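Long-range contacts in glucuronan lyase A (Trichoderma reesei, PDB 2ZZJ), which probably cleaves beta-1,4-linked glucuronan within the chain as an endo-acting lyase of polysaccharide lyase family 20, and carries a bound calcium ion: residues E67-G71 / T228-V233; Q81-Q85 / H209-T213; A161-Y167 / Y181-V187. All coordinates share one frame; numbering follows the deposited sequence.

In the fold
Followed from the N terminus, the chain enters interaction 1 at residues 67-71, on strand 66-76, then passes residues 81-85 in the next loop and residues 161-167, which lead into and begin strand 166-172. It returns through residues 181-187, 209-213 and finally 228-233, so the contacts close in reverse order: interaction 3 is nested within interaction 2, and interaction 2 within interaction 1. Interaction 1 lays the short helix 230-233 on one sheet of the beta-jelly roll. Interaction 3 joins the ends of a hairpin of that sheet, and Glu67 and Tyr167 probably link the two by a hydrogen bond. Interaction 2 ties two surface loops, its centre about 33 Å from that of interaction 1.

Interaction 1: residues E67-G71 / T228-V233; sequences EQFYG and TTFADV
Phe69 presents one face of its ring to the backbone that leads into the helical turn 230-233. The peptide bond between Thr229 and Phe230 lies across it, Thr229 C and Phe230 N each 3.4 Å above the ring plane and over its centre. CG is anti to the carbonyl carbon of Phe69 (chi1 -75°), and this torsion turns the flat of the ring to the peptide.

Apolar contacts extend the patch. Phe69 CE1 meets Phe230 CB at 3.8 Å; beyond CB the Phe230 ring leads away from Phe69 and meets Trp171 edge-to-face. At the base of the Phe69 ring, Val233 CG2 reaches Phe69 CB at 3.7 Å.

A weak C-H...O contact, nearly straight (168° at the hydrogen), runs 3.4 Å from Gly71 CA to Val233 O, where any CB on Gly71 would collide with that oxygen.

Polar links are indirect or local. A water lies between the segments in reach of both, 2.7 Å from Glu67 OE2 and 3.0 Å from Thr228 O; the other carboxylate oxygen of Glu67 is bonded to Gln157 and Tyr167. Thr229 and Asp232 form a capping box: Asp232 N donates to Thr229 OG1 at 3.1 Å, and Thr229 N gives a weak bond back to Asp232 OD2, which accepts from Thr228 N and Thr1 N as well.

The helical turn thus caps its N-terminal end largely from within and meets the strand through ring, methyl and C-H surfaces, with a water at the margin.

Interaction 2: residues Q81-Q85 / H209-T213; sequences QFQPQ and HMTGT
Residues 81-85 and 209-213 run nearly antiparallel as irregular loops, their end-to-end directions 167° apart and their nearest CA atoms, those of Gln83 and Thr211, 6.8 Å apart. All four direct hydrogen bonds between the loops use a glutamine side chain.

Gln81 reaches across with CG anti to its backbone N (chi1 -166°) and the chain extended beyond. Its OE1 receives Thr213 N at 2.8 Å in an almost straight bond, in the carbonyl plane and on a lone pair, while its NE2 donates to Thr213 OG1 at 3.0 Å. Gln83, bent at its second torsion, returns to give NE2 to the same Gln81 OE1 at 3.0 Å. That amide nitrogen also lies 3.4 Å from Gly212 CA, where a side chain on Gly212 would strike it.

At the other end Gln85 uses both ends of its amide. Thr211 N donates to OE1 at 2.9 Å from well above the carbonyl plane (62° out of it), and a water links this OE1 to Thr211 O. Gln85 NE2 gives a 2.8 Å bond to His209 O in its own amide plane, lies over one face of the His209 ring and also serves Asp207 OD2.

The amide orientations follow: turning Gln81 over would probably set its NE2 against Thr213 N and Gln83 NE2, and turning Gln85 over, NE2 against Thr211 N and OE1 against His209 O. Neutral hydrogen bonds therefore clasp the loop between strands 66-76 and 86-95 to that between helix 202-207 and strand 216-227.

Interaction 3: residues A161-Y167 / Y181-V187; sequences ASDNTGY and YNVATTV
Tyr167 and Tyr181 meet at a slant, their ring centroids 5.8 Å apart and their planes inclined by 49°. The touch is made by Tyr181 CD1 against Tyr167 CB at 3.7 Å, and the phenol groups lead elsewhere, Tyr167 OH to Glu67 and Tyr181 OH to Glu179.

Thr185 is the other side chain that shapes the contact. With OG1 held between its backbone N and carbonyl carbon (chi1 54°), the hydroxyl accepts from Ala161 N at 3.0 Å and is also bonded to Lys159 O, while CG2 turns to Tyr167 O at 3.6 Å. A valine in its place would probably leave Ala161 N and Lys159 O without the hydroxyl that serves them both.

Backbone bonds complete the contact. Ala161 O takes two donors, Thr185 N at 2.7 Å from nearly straight ahead of the carbonyl and Thr186 N at 3.2 Å from above its plane. Val183 N donates to Gly166 O at 3.0 Å within an antiparallel hydrogen-bonded pair, and Val183 CG2 lies against the same carbonyl oxygen. Ala184 CB packs against the carbonyl oxygens of Ser162 and Asp163.

The second segment turns a corner at Asn182 and then passes beside the link from strand 152-160. The arrangement is the open end of the antiparallel hairpin 166-172/175-183, at the margin of one sheet of the beta-jelly roll, where the chain leaves that sheet after the corner.

Interaction 1: residues E67-G71 / T228-V233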
loop_
_atom_site.group_PDB
_atom_site.type_symbol
_atom_site.label_atom_id
_atom_site.label_comp_id
_atom_site.label_asym_id
_atom_site.label_seq_id
_atom_site.Cartn_x
_atom_site.Cartn_y
_atom_site.Cartn_z
ATOM N N GLU A 67 -3.047 2.364 17.730
ATOM C CA GLU A 67 -3.147 1.080 17.052
ATOM C C GLU A 67 -4.286 1.253 16.075
ATOM O O GLU A 67 -5.293 1.921 16.402
ATOM C CB GLU A 67 -3.495 -0.050 18.036
ATOM C CG GLU A 67 -3.629 -1.429 17.324
ATOM C CD GLU A 67 -4.488 -2.473 18.079
ATOM O OE1 GLU A 67 -4.149 -3.678 18.008
ATOM O OE2 GLU A 67 -5.491 -2.112 18.729
ATOM N N GLN A 68 -4.123 0.701 14.866
ATOM C CA GLN A 68 -5.220 0.683 13.885
ATOM C C GLN A 68 -5.213 -0.655 13.140
ATOM O O GLN A 68 -4.165 -1.288 13.029
ATOM C CB GLN A 68 -5.036 1.810 12.884
ATOM C CG GLN A 68 -5.182 3.259 13.454
ATOM C CD GLN A 68 -6.638 3.657 13.678
ATOM O OE1 GLN A 68 -7.314 4.159 12.776
ATOM N NE2 GLN A 68 -7.114 3.454 14.888
ATOM N N PHE A 69 -6.379 -1.053 12.617
ATOM C CA PHE A 69 -6.475 -2.163 11.664
ATOM C C PHE A 69 -6.771 -1.556 10.284
ATOM O O PHE A 69 -7.493 -0.543 10.170
ATOM C CB PHE A 69 -7.629 -3.105 12.026
ATOM C CG PHE A 69 -7.355 -4.006 13.231
ATOM C CD1 PHE A 69 -7.013 -5.344 13.058
ATOM C CD2 PHE A 69 -7.456 -3.506 14.530
ATOM C CE1 PHE A 69 -6.807 -6.174 14.157
ATOM C CE2 PHE A 69 -7.243 -4.341 15.638
ATOM C CZ PHE A 69 -6.912 -5.658 15.446
ATOM N N TYR A 70 -6.235 -2.192 9.244
ATOM C CA TYR A 70 -6.491 -1.813 7.846
ATOM C C TYR A 70 -6.830 -3.096 7.089
ATOM O O TYR A 70 -6.192 -4.124 7.308
ATOM C CB TYR A 70 -5.214 -1.226 7.222
ATOM C CG TYR A 70 -4.698 -0.062 8.038
ATOM C CD1 TYR A 70 -5.110 1.259 7.757
ATOM C CD2 TYR A 70 -3.866 -0.277 9.137
ATOM C CE1 TYR A 70 -4.655 2.341 8.561
ATOM C CE2 TYR A 70 -3.428 0.799 9.932
ATOM C CZ TYR A 70 -3.815 2.082 9.612
ATOM O OH TYR A 70 -3.384 3.126 10.389
ATOM N N GLY A 71 -7.797 -3.034 6.182
ATOM C CA GLY A 71 -8.166 -4.206 5.384
ATOM C C GLY A 71 -8.415 -3.741 3.952
ATOM O O GLY A 71 -8.927 -2.624 3.725
ATOM N N THR A 228 -10.829 -0.269 14.348
ATOM C CA THR A 228 -10.164 -0.572 15.616
ATOM C C THR A 228 -10.182 -2.043 15.981
ATOM O O THR A 228 -9.570 -2.433 16.964
ATOM C CB THR A 228 -10.743 0.265 16.787
ATOM O OG1 THR A 228 -12.111 -0.052 16.960
ATOM C CG2 THR A 228 -10.642 1.762 16.470
ATOM N N THR A 229 -10.860 -2.861 15.175
ATOM C CA THR A 229 -10.864 -4.325 15.377
ATOM C C THR A 229 -10.596 -5.030 14.048
ATOM O O THR A 229 -10.737 -4.415 12.983
ATOM C CB THR A 229 -12.201 -4.817 15.983
ATOM O OG1 THR A 229 -13.266 -4.745 15.013
ATOM C CG2 THR A 229 -12.580 -3.953 17.208
ATOM N N PHE A 230 -10.233 -6.311 14.113
ATOM C CA PHE A 230 -10.097 -7.129 12.904
ATOM C C PHE A 230 -11.418 -7.197 12.127
ATOM O O PHE A 230 -11.447 -6.996 10.886
ATOM C CB PHE A 230 -9.633 -8.554 13.328
ATOM C CG PHE A 230 -9.346 -9.478 12.170
ATOM C CD1 PHE A 230 -8.050 -9.655 11.689
ATOM C CD2 PHE A 230 -10.383 -10.209 11.574
ATOM C CE1 PHE A 230 -7.799 -10.518 10.586
ATOM C CE2 PHE A 230 -10.141 -11.093 10.503
ATOM C CZ PHE A 230 -8.833 -11.231 9.991
ATOM N N ALA A 231 -12.522 -7.511 12.826
ATOM C CA ALA A 231 -13.817 -7.642 12.137
ATOM C C ALA A 231 -14.229 -6.333 11.435
ATOM O O ALA A 231 -14.941 -6.380 10.430
ATOM C CB ALA A 231 -14.935 -8.089 13.102
ATOM N N ASP A 232 -13.826 -5.185 11.984
ATOM C CA ASP A 232 -14.152 -3.907 11.327
ATOM C C ASP A 232 -13.610 -3.849 9.897
ATOM O O ASP A 232 -14.253 -3.293 9.002
ATOM C CB ASP A 232 -13.551 -2.724 12.073
ATOM C CG ASP A 232 -14.337 -2.332 13.268
ATOM O OD1 ASP A 232 -15.567 -2.501 13.264
ATOM O OD2 ASP A 232 -13.719 -1.780 14.180
ATOM N N VAL A 233 -12.432 -4.432 9.686
ATOM C CA VAL A 233 -11.728 -4.261 8.395
ATOM C C VAL A 233 -11.579 -5.500 7.537
ATOM O O VAL A 233 -11.135 -5.409 6.404
ATOM C CB VAL A 233 -10.334 -3.602 8.568
ATOM C CG1 VAL A 233 -10.437 -2.382 9.453
ATOM C CG2 VAL A 233 -9.277 -4.593 9.121
HETATM O O HOH W 1 -7.362 -0.543 17.695
#

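Interaction 2: residues Q81-Q85 / H209-T213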
loop_
_atom_site.group_PDB
_atom_site.type_symbol
_atom_site.label_atom_id
_atom_site.label_comp_id
_atom_site.label_asym_id
_atom_site.label_seq_id
_atom_site.Cartn_x
_atom_site.Cartn_y
_atom_site.Cartn_z
ATOM N N GLN A 81 2.074 -10.789 -15.513
ATOM C CA GLN A 81 3.380 -11.328 -15.901
ATOM C C GLN A 81 4.298 -11.118 -14.718
ATOM O O GLN A 81 4.795 -10.006 -14.470
ATOM C CB GLN A 81 3.881 -10.616 -17.180
ATOM C CG GLN A 81 5.048 -11.322 -17.860
ATOM C CD GLN A 81 5.572 -10.520 -19.035
ATOM O OE1 GLN A 81 6.572 -9.815 -18.919
ATOM N NE2 GLN A 81 4.857 -10.561 -20.135
ATOM N N PHE A 82 4.538 -12.186 -13.965
ATOM C CA PHE A 82 5.338 -12.080 -12.761
ATOM C C PHE A 82 6.778 -11.749 -13.170
ATOM O O PHE A 82 7.336 -12.392 -14.104
ATOM C CB PHE A 82 5.232 -13.381 -11.932
ATOM C CG PHE A 82 3.868 -13.612 -11.349
ATOM C CD1 PHE A 82 3.508 -13.015 -10.129
ATOM C CD2 PHE A 82 2.931 -14.397 -12.011
ATOM C CE1 PHE A 82 2.248 -13.206 -9.586
ATOM C CE2 PHE A 82 1.675 -14.609 -11.474
ATOM C CZ PHE A 82 1.318 -13.991 -10.251
ATOM N N GLN A 83 7.355 -10.751 -12.484
ATOM C CA GLN A 83 8.697 -10.220 -12.728
ATOM C C GLN A 83 9.328 -9.802 -11.408
ATOM O O GLN A 83 8.600 -9.502 -10.430
ATOM C CB GLN A 83 8.666 -9.030 -13.719
ATOM C CG GLN A 83 8.193 -9.376 -15.108
ATOM C CD GLN A 83 9.179 -10.268 -15.881
ATOM O OE1 GLN A 83 10.263 -10.588 -15.396
ATOM N NE2 GLN A 83 8.797 -10.651 -17.085
ATOM N N PRO A 84 10.679 -9.836 -11.332
ATOM C CA PRO A 84 11.440 -9.489 -10.141
ATOM C C PRO A 84 11.357 -8.035 -9.683
ATOM O O PRO A 84 11.773 -7.734 -8.560
ATOM C CB PRO A 84 12.902 -9.800 -10.537
ATOM C CG PRO A 84 12.912 -10.018 -12.009
ATOM C CD PRO A 84 11.537 -10.354 -12.431
ATOM N N GLN A 85 10.885 -7.134 -10.542
ATOM C CA GLN A 85 10.711 -5.727 -10.146
ATOM C C GLN A 85 9.579 -5.617 -9.130
ATOM O O GLN A 85 8.789 -6.547 -8.980
ATOM C CB GLN A 85 10.422 -4.836 -11.350
ATOM C CG GLN A 85 11.653 -4.585 -12.241
ATOM C CD GLN A 85 11.384 -3.615 -13.365
ATOM O OE1 GLN A 85 10.450 -3.781 -14.140
ATOM N NE2 GLN A 85 12.261 -2.625 -13.509
ATOM N N HIS A 209 14.221 1.287 -16.268
ATOM C CA HIS A 209 13.738 0.414 -17.339
ATOM C C HIS A 209 12.696 -0.522 -16.753
ATOM O O HIS A 209 12.586 -0.646 -15.529
ATOM C CB HIS A 209 14.882 -0.447 -17.917
ATOM C CG HIS A 209 15.495 -1.364 -16.912
ATOM N ND1 HIS A 209 16.422 -0.939 -15.986
ATOM C CD2 HIS A 209 15.263 -2.669 -16.640
ATOM C CE1 HIS A 209 16.754 -1.947 -15.200
ATOM N NE2 HIS A 209 16.061 -3.007 -15.573
ATOM N N MET A 210 11.974 -1.186 -17.656
ATOM C CA MET A 210 11.006 -2.201 -17.323
ATOM C C MET A 210 11.526 -3.587 -17.694
ATOM O O MET A 210 11.983 -3.810 -18.813
ATOM C CB MET A 210 9.719 -1.931 -18.078
ATOM C CG MET A 210 8.767 -3.096 -18.033
ATOM S SD MET A 210 7.343 -2.949 -19.105
ATOM C CE MET A 210 8.058 -3.116 -20.735
ATOM N N THR A 211 11.427 -4.520 -16.753
ATOM C CA THR A 211 11.767 -5.936 -16.976
ATOM C C THR A 211 10.547 -6.660 -17.539
ATOM O O THR A 211 9.445 -6.569 -16.980
ATOM C CB THR A 211 12.206 -6.556 -15.639
ATOM O OG1 THR A 211 13.271 -5.777 -15.106
ATOM C CG2 THR A 211 12.653 -8.012 -15.751
ATOM N N GLY A 212 10.739 -7.414 -18.620
ATOM C CA GLY A 212 9.641 -8.155 -19.227
ATOM C C GLY A 212 8.882 -7.385 -20.285
ATOM O O GLY A 212 9.367 -6.351 -20.767
ATOM N N THR A 213 7.703 -7.889 -20.652
ATOM C CA THR A 213 6.983 -7.393 -21.816
ATOM C C THR A 213 5.558 -6.941 -21.516
ATOM O O THR A 213 4.812 -6.581 -22.426
ATOM C CB THR A 213 6.985 -8.422 -22.985
ATOM O OG1 THR A 213 6.413 -9.656 -22.541
ATOM C CG2 THR A 213 8.406 -8.664 -23.452
HETATM O O HOH W 2 8.617 -5.775 -14.556
#

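Interaction 3: residues A161-Y167 / Y181-V187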
loop_
_atom_site.group_PDB
_atom_site.type_symbol
_atom_site.label_atom_id
_atom_site.label_comp_id
_atom_site.label_asym_id
_atom_site.label_seq_id
_atom_site.Cartn_x
_atom_site.Cartn_y
_atom_site.Cartn_z
ATOM N N ALA A 161 4.339 3.059 16.636
ATOM C CA ALA A 161 5.212 3.531 17.723
ATOM C C ALA A 161 6.639 3.725 17.207
ATOM O O ALA A 161 7.094 2.987 16.320
ATOM C CB ALA A 161 5.208 2.526 18.881
ATOM N N SER A 162 7.344 4.716 17.761
ATOM C CA SER A 162 8.782 4.879 17.468
ATOM C C SER A 162 9.675 4.247 18.539
ATOM O O SER A 162 10.864 4.089 18.325
ATOM C CB SER A 162 9.137 6.339 17.237
ATOM O OG SER A 162 8.816 7.127 18.365
ATOM N N ASP A 163 9.065 3.894 19.678
ATOM C CA ASP A 163 9.586 2.969 20.691
ATOM C C ASP A 163 9.708 1.569 20.158
ATOM O O ASP A 163 9.078 1.239 19.160
ATOM C CB ASP A 163 8.521 2.784 21.769
ATOM C CG ASP A 163 8.432 3.926 22.714
ATOM O OD1 ASP A 163 8.165 3.631 23.897
ATOM O OD2 ASP A 163 8.597 5.102 22.294
ATOM N N ASN A 164 10.413 0.717 20.896
ATOM C CA ASN A 164 10.271 -0.728 20.746
ATOM C C ASN A 164 8.974 -1.268 21.390
ATOM O O ASN A 164 8.945 -2.385 21.893
ATOM C CB ASN A 164 11.555 -1.487 21.201
ATOM C CG ASN A 164 11.692 -1.625 22.747
ATOM O OD1 ASN A 164 10.983 -0.969 23.530
ATOM N ND2 ASN A 164 12.614 -2.505 23.177
ATOM N N THR A 165 7.904 -0.465 21.369
ATOM C CA THR A 165 6.571 -0.873 21.891
ATOM C C THR A 165 5.476 -1.096 20.796
ATOM O O THR A 165 4.322 -1.406 21.123
ATOM C CB THR A 165 6.006 0.138 22.897
ATOM O OG1 THR A 165 5.725 1.369 22.225
ATOM C CG2 THR A 165 6.984 0.378 24.071
ATOM N N GLY A 166 5.856 -0.919 19.530
ATOM C CA GLY A 166 4.959 -1.171 18.397
ATOM C C GLY A 166 4.833 -2.645 18.074
ATOM O O GLY A 166 5.524 -3.499 18.639
ATOM N N TYR A 167 3.911 -2.968 17.173
ATOM C CA TYR A 167 3.853 -4.306 16.642
ATOM C C TYR A 167 3.287 -4.241 15.226
ATOM O O TYR A 167 2.711 -3.222 14.837
ATOM C CB TYR A 167 3.054 -5.274 17.527
ATOM C CG TYR A 167 1.699 -4.819 17.999
ATOM C CD1 TYR A 167 0.581 -4.830 17.148
ATOM C CD2 TYR A 167 1.509 -4.459 19.336
ATOM C CE1 TYR A 167 -0.666 -4.439 17.609
ATOM C CE2 TYR A 167 0.265 -4.073 19.811
ATOM C CZ TYR A 167 -0.820 -4.069 18.945
ATOM O OH TYR A 167 -2.044 -3.675 19.434
ATOM N N TYR A 181 6.443 -8.355 17.514
ATOM C CA TYR A 181 6.095 -7.500 18.654
ATOM C C TYR A 181 7.281 -6.687 19.162
ATOM O O TYR A 181 8.430 -6.964 18.812
ATOM C CB TYR A 181 5.531 -8.358 19.783
ATOM C CG TYR A 181 4.226 -8.987 19.397
ATOM C CD1 TYR A 181 3.013 -8.310 19.598
ATOM C CD2 TYR A 181 4.202 -10.228 18.764
ATOM C CE1 TYR A 181 1.797 -8.891 19.206
ATOM C CE2 TYR A 181 3.011 -10.801 18.370
ATOM C CZ TYR A 181 1.812 -10.127 18.587
ATOM O OH TYR A 181 0.633 -10.724 18.185
ATOM N N ASN A 182 6.992 -5.687 19.982
ATOM C CA ASN A 182 8.050 -4.886 20.601
ATOM C C ASN A 182 9.059 -4.399 19.561
ATOM O O ASN A 182 10.281 -4.621 19.690
ATOM C CB ASN A 182 8.762 -5.693 21.711
ATOM C CG ASN A 182 7.790 -6.248 22.744
ATOM O OD1 ASN A 182 6.951 -5.522 23.279
ATOM N ND2 ASN A 182 7.891 -7.543 23.016
ATOM N N VAL A 183 8.530 -3.761 18.518
ATOM C CA VAL A 183 9.341 -3.155 17.460
ATOM C C VAL A 183 8.871 -1.739 17.239
ATOM O O VAL A 183 7.700 -1.414 17.516
ATOM C CB VAL A 183 9.262 -3.929 16.108
ATOM C CG1 VAL A 183 10.108 -5.166 16.135
ATOM C CG2 VAL A 183 7.799 -4.261 15.727
ATOM N N ALA A 184 9.777 -0.885 16.758
ATOM C CA ALA A 184 9.430 0.465 16.347
ATOM C C ALA A 184 8.913 0.424 14.898
ATOM O O ALA A 184 9.637 0.002 13.984
ATOM C CB ALA A 184 10.647 1.378 16.427
ATOM N N THR A 185 7.678 0.868 14.698
ATOM C CA THR A 185 7.003 0.750 13.387
ATOM C C THR A 185 6.831 2.065 12.581
ATOM O O THR A 185 6.277 2.049 11.462
ATOM C CB THR A 185 5.610 0.154 13.576
ATOM O OG1 THR A 185 4.895 0.938 14.548
ATOM C CG2 THR A 185 5.696 -1.307 13.987
ATOM N N THR A 186 7.229 3.204 13.156
ATOM C CA THR A 186 7.197 4.493 12.466
ATOM C C THR A 186 8.328 5.390 12.991
ATOM O O THR A 186 8.962 5.059 14.001
ATOM C CB THR A 186 5.805 5.217 12.539
ATOM O OG1 THR A 186 5.721 6.275 11.568
ATOM C CG2 THR A 186 5.494 5.767 13.948
ATOM N N VAL A 187 8.565 6.505 12.302
ATOM C CA VAL A 187 9.565 7.487 12.722
ATOM C C VAL A 187 9.104 8.255 13.967
ATOM O O VAL A 187 7.908 8.329 14.260
ATOM C CB VAL A 187 9.970 8.474 11.560
ATOM C CG1 VAL A 187 10.717 7.721 10.448
ATOM C CG2 VAL A 187 8.787 9.206 10.989
HETATM O O HOH W 3 11.622 5.043 15.382
HETATM O O HOH W 4 4.436 -4.543 21.175
#